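Local coordinates for LPP20 lipofamily protein (PDB 4KZS), which is of unknown function but is secreted by Helicobacter pylori and may be linked to the outer membrane and the Tol-Pal system, at residues A[16-22]-A[98-104]; A[37-41]-A[77-83]; A[47-52]-A[152-157]; A[144-148]-A[164-168]. All coordinates share one frame; numbering follows the deposited sequence.

Contact 1 of 4, residues A[16-22]-A[98-104]; sequences QKGYLYG and RVRINQN
Gly18 opens the pairing: its O accepts a weak bond from Gln103 N (3.3 Å), and the amide oxygen of Gln103 lies by its CA. Tyr19 follows. The guanidinium of Arg100 stacks flat on one face of its ring, with centres 3.8 Å apart and planes 2° apart. This is also a cation-pi contact. Asn102 ND2 lies more loosely over the opposite face. The Tyr19 hydroxyl and Arg100 NE share Glu84 as a partner, by a hydrogen bond and a salt bridge respectively, which is consistent with a fixed stack. Asn102 is also the N-cap of helix 103-121, with OD1 bonded to Leu105 N.

Leu20 forms a hydrogen-bonded antiparallel pair with Ile101. Leu20 N reaches Ile101 O at 2.9 Å, and Ile101 N reaches Leu20 O at 3.0 Å. The Leu20 side chain crosses Gln103, with CG 3.8 Å from Gln103 CG, on the sheet face that packs against Ile44 of helix 29-53.

Tyr21 returns to the face of Tyr19. Arg100 rises between the two rings because CG lies between its backbone N and carbonyl carbon (chi1 64°) and the chain beyond is extended. Arg100 CB makes a CH-pi contact over the Tyr21 ring, and NH1 donates in the guanidinium plane to Tyr21 OH (3.0 Å). Gly22 forms the next hydrogen-bonded pair, with Val99: Gly22 N to Val99 O is 2.9 Å and Val99 N to Gly22 O is 2.8 Å.

The first and last strands of a strand-helix-strand-strand unit are paired here, consistent with the SHS2 clan.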
# COMPACT_ATOMS: atom_id res chain seq x y z
N GLN A 16 9.13 -10.64 29.65
CA GLN A 16 9.10 -11.91 30.44
C GLN A 16 7.66 -12.41 30.64
O GLN A 16 7.40 -13.62 30.55
CB GLN A 16 9.78 -11.72 31.81
CG GLN A 16 9.82 -12.97 32.69
CD GLN A 16 9.78 -12.65 34.19
OE1 GLN A 16 8.72 -12.31 34.74
NE2 GLN A 16 10.94 -12.76 34.85
N LYS A 17 6.76 -11.45 30.91
CA LYS A 17 5.32 -11.68 31.20
C LYS A 17 4.58 -12.20 29.96
O LYS A 17 3.95 -11.42 29.24
CB LYS A 17 4.64 -10.39 31.68
CG LYS A 17 5.40 -9.51 32.68
CD LYS A 17 4.70 -8.16 32.91
CE LYS A 17 4.80 -7.22 31.70
NZ LYS A 17 3.95 -6.00 31.83
N GLY A 18 4.66 -13.51 29.71
CA GLY A 18 4.06 -14.08 28.52
C GLY A 18 5.02 -14.69 27.50
O GLY A 18 6.15 -14.23 27.27
N TYR A 19 4.53 -15.75 26.87
CA TYR A 19 5.19 -16.43 25.79
C TYR A 19 4.09 -17.10 25.03
O TYR A 19 3.33 -17.85 25.61
CB TYR A 19 6.08 -17.50 26.35
CG TYR A 19 7.54 -17.21 26.27
CD1 TYR A 19 8.15 -17.03 25.04
CD2 TYR A 19 8.34 -17.15 27.43
CE1 TYR A 19 9.50 -16.76 24.96
CE2 TYR A 19 9.70 -16.92 27.37
CZ TYR A 19 10.27 -16.71 26.12
OH TYR A 19 11.61 -16.45 26.00
N LEU A 20 4.02 -16.87 23.74
CA LEU A 20 2.98 -17.49 22.92
C LEU A 20 3.57 -18.62 22.09
O LEU A 20 4.71 -18.49 21.62
CB LEU A 20 2.33 -16.47 22.00
CG LEU A 20 1.61 -15.36 22.77
CD1 LEU A 20 1.05 -14.33 21.79
CD2 LEU A 20 0.50 -15.97 23.63
N TYR A 21 2.80 -19.70 21.91
CA TYR A 21 3.31 -20.87 21.20
C TYR A 21 2.66 -21.15 19.85
O TYR A 21 1.56 -20.70 19.58
CB TYR A 21 3.16 -22.07 22.12
CG TYR A 21 4.08 -21.98 23.31
CD1 TYR A 21 3.76 -21.24 24.41
CD2 TYR A 21 5.30 -22.59 23.29
CE1 TYR A 21 4.63 -21.12 25.48
CE2 TYR A 21 6.16 -22.47 24.35
CZ TYR A 21 5.82 -21.75 25.43
OH TYR A 21 6.72 -21.69 26.49
N GLY A 22 3.32 -21.92 19.01
CA GLY A 22 2.77 -22.35 17.75
C GLY A 22 3.50 -23.63 17.37
O GLY A 22 4.66 -23.82 17.80
N ARG A 98 8.07 -26.73 16.97
CA ARG A 98 7.26 -25.86 17.78
C ARG A 98 8.08 -24.59 18.10
O ARG A 98 9.27 -24.68 18.30
CB ARG A 98 6.86 -26.62 19.01
CG ARG A 98 6.09 -25.84 20.04
CD ARG A 98 6.64 -26.41 21.34
NE ARG A 98 5.55 -26.66 22.23
CZ ARG A 98 5.68 -26.97 23.49
NH1 ARG A 98 6.87 -27.16 24.04
NH2 ARG A 98 4.59 -27.14 24.19
N VAL A 99 7.42 -23.44 18.11
CA VAL A 99 8.08 -22.16 18.18
C VAL A 99 7.32 -21.35 19.15
O VAL A 99 6.20 -21.65 19.47
CB VAL A 99 8.02 -21.38 16.86
CG1 VAL A 99 8.77 -22.10 15.78
CG2 VAL A 99 6.61 -21.26 16.39
N ARG A 100 7.98 -20.34 19.70
CA ARG A 100 7.35 -19.42 20.62
C ARG A 100 8.00 -18.07 20.52
O ARG A 100 9.09 -17.90 19.91
CB ARG A 100 7.50 -19.94 22.02
CG ARG A 100 8.93 -20.00 22.49
CD ARG A 100 8.95 -20.45 23.93
NE ARG A 100 10.28 -20.26 24.52
CZ ARG A 100 10.51 -20.33 25.84
NH1 ARG A 100 9.53 -20.63 26.69
NH2 ARG A 100 11.71 -20.14 26.31
N ILE A 101 7.35 -17.09 21.13
CA ILE A 101 7.92 -15.74 21.15
C ILE A 101 7.41 -15.06 22.34
O ILE A 101 6.26 -15.25 22.72
CB ILE A 101 7.49 -14.91 19.95
CG1 ILE A 101 8.27 -13.60 19.93
CG2 ILE A 101 5.96 -14.67 19.91
CD1 ILE A 101 8.31 -12.94 18.55
N ASN A 102 8.31 -14.29 22.95
CA ASN A 102 8.03 -13.45 24.09
C ASN A 102 6.97 -12.40 23.76
O ASN A 102 7.09 -11.67 22.81
CB ASN A 102 9.32 -12.77 24.47
CG ASN A 102 9.17 -11.93 25.70
OD1 ASN A 102 8.71 -10.79 25.63
ND2 ASN A 102 9.56 -12.47 26.83
N GLN A 103 5.93 -12.32 24.53
CA GLN A 103 4.92 -11.32 24.25
C GLN A 103 5.48 -9.93 24.17
O GLN A 103 5.11 -9.17 23.25
CB GLN A 103 3.79 -11.37 25.25
CG GLN A 103 2.78 -12.41 24.84
CD GLN A 103 1.53 -12.38 25.69
OE1 GLN A 103 1.51 -12.92 26.81
NE2 GLN A 103 0.48 -11.76 25.16
N ASN A 104 6.38 -9.59 25.08
CA ASN A 104 6.93 -8.25 25.05
C ASN A 104 7.85 -8.00 23.84
O ASN A 104 7.77 -6.95 23.20
CB ASN A 104 7.53 -7.86 26.40
CG ASN A 104 6.47 -7.78 27.51
OD1 ASN A 104 5.37 -7.22 27.29
ND2 ASN A 104 6.76 -8.36 28.69

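Contact 2 of 4, residues A[37-41]-A[77-83]; sequences LADLV and DLELNNV
This is an apolar surface contact within the strand-helix-strand-strand unit. One turn of helix 29-53 packs against the loop that leads into strand 84-91. No hydrogen bond crosses it. Leu37, Leu40 and Val41 of the helix all point toward the loop, and Leu80 and Val83 point back.

Segment 77-83 begins with a short 3-10 turn, 77-79, in which Leu80 N bonds to Asp77 O (2.8 Å). The turn lets Asp77 and Leu80 both reach Val41. Val83 follows further along, where the chain nears the sheet. It meets Leu37 obliquely, with Leu37 CD2 3.9 Å from Val83 CG2. Val83 also touches Val99 and Ile101 of strand 94-102, and Leu40 touches Val99. The loop therefore covers one edge of the layer between helix and sheet. Leu80 extends this layer to Phe106 of helix 103-121.

Leu40 is the buried member of the group. Its CD2 lies more loosely against the loop, 4.4 Å from Leu80 CD1.

Asp77 lies at the exposed margin. Its CG is anti to the carbonyl carbon (chi1 -48°), and this brings the carboxylate over the helix side chains. The contact there is packing only, a charged group against methyls. Asp77 OD2 is 4.2 Å from Leu37 CD1. Val41 CG1 takes both neighbours at once: Asp77 OD1 at 3.9 Å and Leu80 CD1 at 4.0 Å.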
# COMPACT_ATOMS: atom_id res chain seq x y z
N LEU A 37 5.21 -21.42 12.31
CA LEU A 37 5.06 -19.94 12.37
C LEU A 37 3.65 -19.53 12.07
O LEU A 37 3.05 -18.69 12.77
CB LEU A 37 5.85 -19.22 11.29
CG LEU A 37 7.33 -18.96 11.37
CD1 LEU A 37 7.54 -17.73 10.50
CD2 LEU A 37 7.74 -18.71 12.81
N ALA A 38 3.13 -20.04 10.96
CA ALA A 38 1.78 -19.71 10.57
C ALA A 38 0.94 -19.91 11.81
O ALA A 38 0.24 -19.00 12.27
CB ALA A 38 1.33 -20.62 9.47
N ASP A 39 1.08 -21.09 12.42
CA ASP A 39 0.23 -21.40 13.53
C ASP A 39 0.48 -20.46 14.69
O ASP A 39 -0.43 -20.13 15.46
CB ASP A 39 0.36 -22.86 13.93
CG ASP A 39 -0.44 -23.17 15.14
OD1 ASP A 39 -1.68 -22.91 15.14
OD2 ASP A 39 0.17 -23.64 16.12
N LEU A 40 1.72 -19.99 14.79
CA LEU A 40 2.09 -19.02 15.83
C LEU A 40 1.49 -17.63 15.58
O LEU A 40 0.96 -17.02 16.55
CB LEU A 40 3.63 -18.93 15.97
CG LEU A 40 4.10 -17.66 16.63
CD1 LEU A 40 3.46 -17.55 17.99
CD2 LEU A 40 5.57 -17.79 16.84
N VAL A 41 1.55 -17.13 14.33
CA VAL A 41 0.95 -15.85 14.01
C VAL A 41 -0.52 -15.94 14.27
O VAL A 41 -1.10 -15.04 14.90
CB VAL A 41 1.18 -15.39 12.55
CG1 VAL A 41 2.66 -15.13 12.25
CG2 VAL A 41 0.65 -16.41 11.55
N ASP A 77 3.54 -12.93 8.94
CA ASP A 77 5.01 -12.94 9.22
C ASP A 77 5.65 -11.58 9.15
O ASP A 77 6.57 -11.27 9.90
CB ASP A 77 5.77 -13.79 8.23
CG ASP A 77 5.16 -15.13 8.00
OD1 ASP A 77 4.09 -15.43 8.59
OD2 ASP A 77 5.75 -15.90 7.23
N LEU A 78 5.22 -10.78 8.18
CA LEU A 78 5.63 -9.40 8.09
C LEU A 78 5.80 -8.81 9.48
O LEU A 78 6.71 -7.98 9.69
CB LEU A 78 4.54 -8.59 7.36
CG LEU A 78 4.58 -8.52 5.84
CD1 LEU A 78 4.78 -9.89 5.20
CD2 LEU A 78 3.32 -7.80 5.33
N GLU A 79 4.90 -9.21 10.39
CA GLU A 79 4.81 -8.66 11.74
C GLU A 79 5.81 -9.15 12.77
O GLU A 79 5.94 -8.56 13.84
CB GLU A 79 3.42 -8.85 12.30
CG GLU A 79 2.49 -7.73 11.89
CD GLU A 79 2.12 -7.82 10.45
OE1 GLU A 79 1.37 -8.76 10.13
OE2 GLU A 79 2.59 -6.97 9.65
N LEU A 80 6.49 -10.24 12.47
CA LEU A 80 7.46 -10.83 13.36
C LEU A 80 8.82 -10.78 12.75
O LEU A 80 8.93 -10.43 11.58
CB LEU A 80 7.15 -12.32 13.41
CG LEU A 80 5.84 -12.87 13.91
CD1 LEU A 80 6.08 -14.35 14.17
CD2 LEU A 80 5.45 -12.10 15.16
N ASN A 81 9.79 -11.35 13.49
CA ASN A 81 11.22 -11.55 13.12
C ASN A 81 12.14 -12.83 12.97
O ASN A 81 12.36 -13.46 11.88
CB ASN A 81 11.95 -10.77 14.18
CG ASN A 81 11.09 -9.63 14.73
OD1 ASN A 81 9.92 -9.83 15.14
ND2 ASN A 81 11.66 -8.42 14.73
N ASN A 82 12.69 -13.16 14.12
CA ASN A 82 13.49 -14.31 14.38
C ASN A 82 13.07 -14.72 15.85
O ASN A 82 13.51 -14.04 16.86
CB ASN A 82 14.92 -13.87 14.40
CG ASN A 82 15.17 -12.75 15.42
OD1 ASN A 82 15.36 -13.04 16.63
ND2 ASN A 82 15.15 -11.46 14.95
N VAL A 83 12.23 -15.79 15.94
CA VAL A 83 11.49 -16.28 17.11
C VAL A 83 12.16 -17.59 17.55
O VAL A 83 12.91 -18.17 16.76
CB VAL A 83 10.04 -16.68 16.69
CG1 VAL A 83 9.44 -15.66 15.75
CG2 VAL A 83 9.97 -18.05 15.97

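Contact 3 of 4, residues A[47-52]-A[152-157]; sequences VVNSQI and RILKAY
Val48, Gln51 and Ile52 carry a helix-helix packing against Ile153, Ala156 and Tyr157. It joins helix 29-53 to helix 135-157. The axes of the two short segments lie at 65° and are 9.5 Å apart at closest approach.

The apolar part is the inner one. Val48 CG1 meets the Ile153 side chain roughly at a right angle, 3.8 Å from CG2. Ile52 CG1 touches Ala156 CB at 3.6 Å; the small alanine side chain lets the backbones come close here. Leu73, in the loop after helix 29-53, touches Val48, Ile52 and Ile153 and so completes this core. Leu110 of helix 103-121 touches Ile153 as well.

The aromatic part belongs to Tyr157, which also touches Leu107 of helix 103-121. Gln51 CG sits over one ring face in a CH-pi contact, 3.7 Å from the centroid. The Tyr157 hydroxyl reaches past it to Val47, with OH 3.5 Å from CG1.

One hydrogen bond crosses the contact. Gln51 has CG anti to its backbone N and a bend at chi2 (61°), which turns the amide toward the backbone of Ala156. Gln51 NE2 donates to Ala156 O at 3.1 Å, nearly in line with the carbonyl bond.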
# COMPACT_ATOMS: atom_id res chain seq x y z
N VAL A 47 -5.10 -13.92 20.58
CA VAL A 47 -4.76 -13.18 21.81
C VAL A 47 -4.84 -11.67 21.62
O VAL A 47 -5.20 -10.94 22.52
CB VAL A 47 -3.35 -13.60 22.35
CG1 VAL A 47 -2.61 -12.47 23.06
CG2 VAL A 47 -3.45 -14.77 23.30
N VAL A 48 -4.48 -11.20 20.44
CA VAL A 48 -4.43 -9.77 20.18
C VAL A 48 -5.83 -9.22 19.92
O VAL A 48 -6.25 -8.25 20.57
CB VAL A 48 -3.47 -9.48 19.02
CG1 VAL A 48 -3.65 -8.10 18.47
CG2 VAL A 48 -2.06 -9.61 19.52
N ASN A 49 -6.56 -9.85 19.00
CA ASN A 49 -7.91 -9.39 18.66
C ASN A 49 -8.81 -9.33 19.88
O ASN A 49 -9.58 -8.39 20.04
CB ASN A 49 -8.52 -10.27 17.58
CG ASN A 49 -7.85 -10.10 16.20
OD1 ASN A 49 -8.00 -9.06 15.52
ND2 ASN A 49 -7.13 -11.13 15.77
N SER A 50 -8.67 -10.30 20.77
CA SER A 50 -9.50 -10.33 21.98
C SER A 50 -8.94 -9.45 23.09
O SER A 50 -9.40 -9.51 24.23
CB SER A 50 -9.68 -11.77 22.47
OG SER A 50 -8.60 -12.16 23.31
N GLN A 51 -7.93 -8.66 22.77
CA GLN A 51 -7.32 -7.78 23.76
C GLN A 51 -7.82 -6.40 23.44
O GLN A 51 -7.88 -5.53 24.30
CB GLN A 51 -5.80 -7.84 23.67
CG GLN A 51 -5.07 -6.73 24.40
CD GLN A 51 -5.31 -6.71 25.89
OE1 GLN A 51 -5.43 -7.75 26.55
NE2 GLN A 51 -5.36 -5.51 26.45
N ILE A 52 -8.16 -6.22 22.17
CA ILE A 52 -8.73 -4.98 21.72
C ILE A 52 -10.23 -5.09 21.97
O ILE A 52 -10.90 -4.09 22.20
CB ILE A 52 -8.50 -4.75 20.22
CG1 ILE A 52 -7.01 -4.77 19.89
CG2 ILE A 52 -9.14 -3.45 19.75
CD1 ILE A 52 -6.75 -4.79 18.40
N ARG A 152 -3.45 0.21 16.29
CA ARG A 152 -4.59 -0.19 17.10
C ARG A 152 -4.10 -1.20 18.14
O ARG A 152 -4.35 -1.02 19.34
CB ARG A 152 -5.72 -0.78 16.25
CG ARG A 152 -7.08 -0.30 16.71
CD ARG A 152 -8.25 -0.87 15.91
NE ARG A 152 -7.92 -1.18 14.51
CZ ARG A 152 -8.42 -2.22 13.84
NH1 ARG A 152 -9.28 -3.09 14.41
NH2 ARG A 152 -8.06 -2.41 12.58
N ILE A 153 -3.36 -2.21 17.68
CA ILE A 153 -2.76 -3.16 18.59
C ILE A 153 -1.95 -2.48 19.68
O ILE A 153 -2.17 -2.72 20.88
CB ILE A 153 -1.86 -4.13 17.85
CG1 ILE A 153 -2.67 -4.77 16.74
CG2 ILE A 153 -1.30 -5.14 18.84
CD1 ILE A 153 -1.92 -5.80 15.94
N LEU A 154 -1.00 -1.63 19.26
CA LEU A 154 -0.08 -1.00 20.21
C LEU A 154 -0.82 -0.23 21.29
O LEU A 154 -0.50 -0.37 22.46
CB LEU A 154 0.91 -0.10 19.49
CG LEU A 154 1.92 -0.92 18.70
CD1 LEU A 154 2.90 -0.04 17.94
CD2 LEU A 154 2.65 -1.81 19.67
N LYS A 155 -1.83 0.56 20.89
CA LYS A 155 -2.62 1.33 21.86
C LYS A 155 -3.38 0.42 22.77
O LYS A 155 -3.46 0.67 23.97
CB LYS A 155 -3.57 2.36 21.21
CG LYS A 155 -2.82 3.54 20.60
CD LYS A 155 -3.55 4.87 20.65
CE LYS A 155 -4.61 4.96 19.55
NZ LYS A 155 -4.84 6.39 19.18
N ALA A 156 -3.90 -0.68 22.22
CA ALA A 156 -4.57 -1.68 23.05
C ALA A 156 -3.68 -2.34 24.08
O ALA A 156 -4.18 -3.04 24.95
CB ALA A 156 -5.24 -2.74 22.21
N TYR A 157 -2.36 -2.16 23.97
CA TYR A 157 -1.43 -2.73 24.97
C TYR A 157 -0.74 -1.64 25.76
O TYR A 157 0.04 -1.95 26.64
CB TYR A 157 -0.40 -3.69 24.33
CG TYR A 157 -0.94 -5.09 24.08
CD1 TYR A 157 -1.50 -5.45 22.86
CD2 TYR A 157 -0.91 -6.06 25.10
CE1 TYR A 157 -1.98 -6.74 22.64
CE2 TYR A 157 -1.38 -7.34 24.90
CZ TYR A 157 -1.93 -7.69 23.68
OH TYR A 157 -2.45 -8.99 23.51

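Contact 4 of 4, residues A[144-148]-A[164-168]; sequences LAKAM and LENYE
The carboxylate of Glu168 lies against Leu144 with one face. Leu144 CD2 sits over that face, 3.9 Å from Glu168 CD, and Leu144 CG is 3.7 Å from Glu168 OE1. Met148 SD lies beyond OE1 at 3.6 Å, off the carboxylate plane on the other side. The Tyr167 ring, the other flat group, turns away from helix 135-157. Only its CB meets that helix here, 4.3 Å from Leu144 CD1. The ring instead makes edge-to-face contacts with Tyr118 and Phe121.

Glu168 reaches this place by a bend. Its chain turns at chi2 (-84°) and runs past Leu144 in the opposite direction.

Leu164 fills the other half of the contact. It stands just before helix 165-172, and its O accepts from Glu168 N in the first turn. Its CD1 touches Ala147 CB and Met148 CG, both at 3.9 Å, while its CD2 lies more loosely by Leu144 CD1. Leu164 also touches Tyr114 and Leu144 touches Phe121, so helix 103-121 backs the same apolar patch.

No hydrogen bond or salt bridge joins the two segments. The short helix 165-172 is held to helix 135-157 here by side-chain shape and burial of hydrocarbon. A carboxylate resting on leucine and methionine gains no charge partner from residues 144-148. The apolar side it rests on could slightly disfavour its charge, though Glu168 is partly exposed.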
# COMPACT_ATOMS: atom_id res chain seq x y z
N LEU A 144 -0.17 4.05 5.53
CA LEU A 144 -1.22 4.43 6.42
C LEU A 144 -2.14 3.24 6.66
O LEU A 144 -2.60 2.98 7.79
CB LEU A 144 -1.95 5.62 5.83
CG LEU A 144 -1.61 6.99 6.42
CD1 LEU A 144 -0.16 7.11 6.83
CD2 LEU A 144 -1.95 8.11 5.48
N ALA A 145 -2.34 2.44 5.63
CA ALA A 145 -3.10 1.23 5.81
C ALA A 145 -2.39 0.12 6.64
O ALA A 145 -3.07 -0.61 7.36
CB ALA A 145 -3.46 0.71 4.46
N LYS A 146 -1.06 -0.04 6.54
CA LYS A 146 -0.33 -0.99 7.42
C LYS A 146 -0.30 -0.45 8.84
O LYS A 146 -0.60 -1.18 9.79
CB LYS A 146 1.10 -1.19 6.98
CG LYS A 146 1.35 -1.64 5.55
CD LYS A 146 1.59 -3.14 5.50
CE LYS A 146 2.14 -3.61 4.16
NZ LYS A 146 2.42 -5.09 4.20
N ALA A 147 0.04 0.83 8.98
CA ALA A 147 0.19 1.49 10.29
C ALA A 147 -1.05 1.47 11.17
O ALA A 147 -0.96 1.25 12.39
CB ALA A 147 0.67 2.95 10.11
N MET A 148 -2.22 1.75 10.62
CA MET A 148 -3.34 1.90 11.52
C MET A 148 -3.66 0.63 12.31
O MET A 148 -3.86 0.67 13.53
CB MET A 148 -4.54 2.36 10.74
CG MET A 148 -4.47 3.82 10.42
SD MET A 148 -5.85 4.26 9.39
CE MET A 148 -7.20 3.92 10.55
N LEU A 164 -1.28 9.42 14.01
CA LEU A 164 -1.24 9.42 12.55
C LEU A 164 -2.09 10.53 11.98
O LEU A 164 -1.87 10.94 10.85
CB LEU A 164 -1.70 8.08 11.99
CG LEU A 164 -0.69 6.96 12.20
CD1 LEU A 164 -1.35 5.59 12.07
CD2 LEU A 164 0.46 7.11 11.23
N GLU A 165 -3.05 11.01 12.76
CA GLU A 165 -3.97 12.09 12.36
C GLU A 165 -3.31 13.14 11.48
O GLU A 165 -3.91 13.62 10.52
CB GLU A 165 -4.57 12.78 13.59
CG GLU A 165 -5.12 14.17 13.31
CD GLU A 165 -6.20 14.60 14.28
OE1 GLU A 165 -6.55 15.81 14.25
OE2 GLU A 165 -6.69 13.74 15.05
N ASN A 166 -2.08 13.49 11.80
CA ASN A 166 -1.40 14.52 11.08
C ASN A 166 -1.04 14.08 9.71
O ASN A 166 -1.10 14.86 8.76
CB ASN A 166 -0.14 14.91 11.80
CG ASN A 166 0.03 16.40 11.85
OD1 ASN A 166 0.50 17.00 10.88
ND2 ASN A 166 -0.39 17.02 12.98
N TYR A 167 -0.61 12.84 9.61
CA TYR A 167 -0.18 12.30 8.36
C TYR A 167 -1.37 12.11 7.48
O TYR A 167 -1.32 12.37 6.29
CB TYR A 167 0.47 10.97 8.59
CG TYR A 167 1.94 11.05 8.85
CD1 TYR A 167 2.75 11.93 8.15
CD2 TYR A 167 2.53 10.20 9.77
CE1 TYR A 167 4.11 11.97 8.37
CE2 TYR A 167 3.89 10.23 10.00
CZ TYR A 167 4.67 11.13 9.30
OH TYR A 167 6.04 11.17 9.51
N GLU A 168 -2.46 11.67 8.08
CA GLU A 168 -3.67 11.51 7.33
C GLU A 168 -4.00 12.82 6.64
O GLU A 168 -4.03 12.88 5.42
CB GLU A 168 -4.77 11.04 8.26
CG GLU A 168 -4.61 9.58 8.64
CD GLU A 168 -5.18 8.63 7.61
OE1 GLU A 168 -5.04 7.40 7.77
OE2 GLU A 168 -5.81 9.08 6.64

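Overall arrangement
Contacts 1 and 2 lie within the LPP20 lipoprotein region. Their centres are about 11 Å apart, and contact 2 is nested in the loop closed by contact 1. Val99 and Leu40 join them where sheet meets helix. Contact 3 uses the same helix 29-53 further along, about 17 Å between centres from contact 2, and ties this region to the middle domain. Along the chain it crosses the other three. Contact 4 opens after contacts 1 and 2 have closed. It shares helix 135-157 with contact 3, about 17 Å away between centres. Contacts 1 and 4 are the most distant, about 28 Å between centres. Helices 29-53 and 135-157 thus link the sheet unit at one end to the helical middle part of an elongated chain.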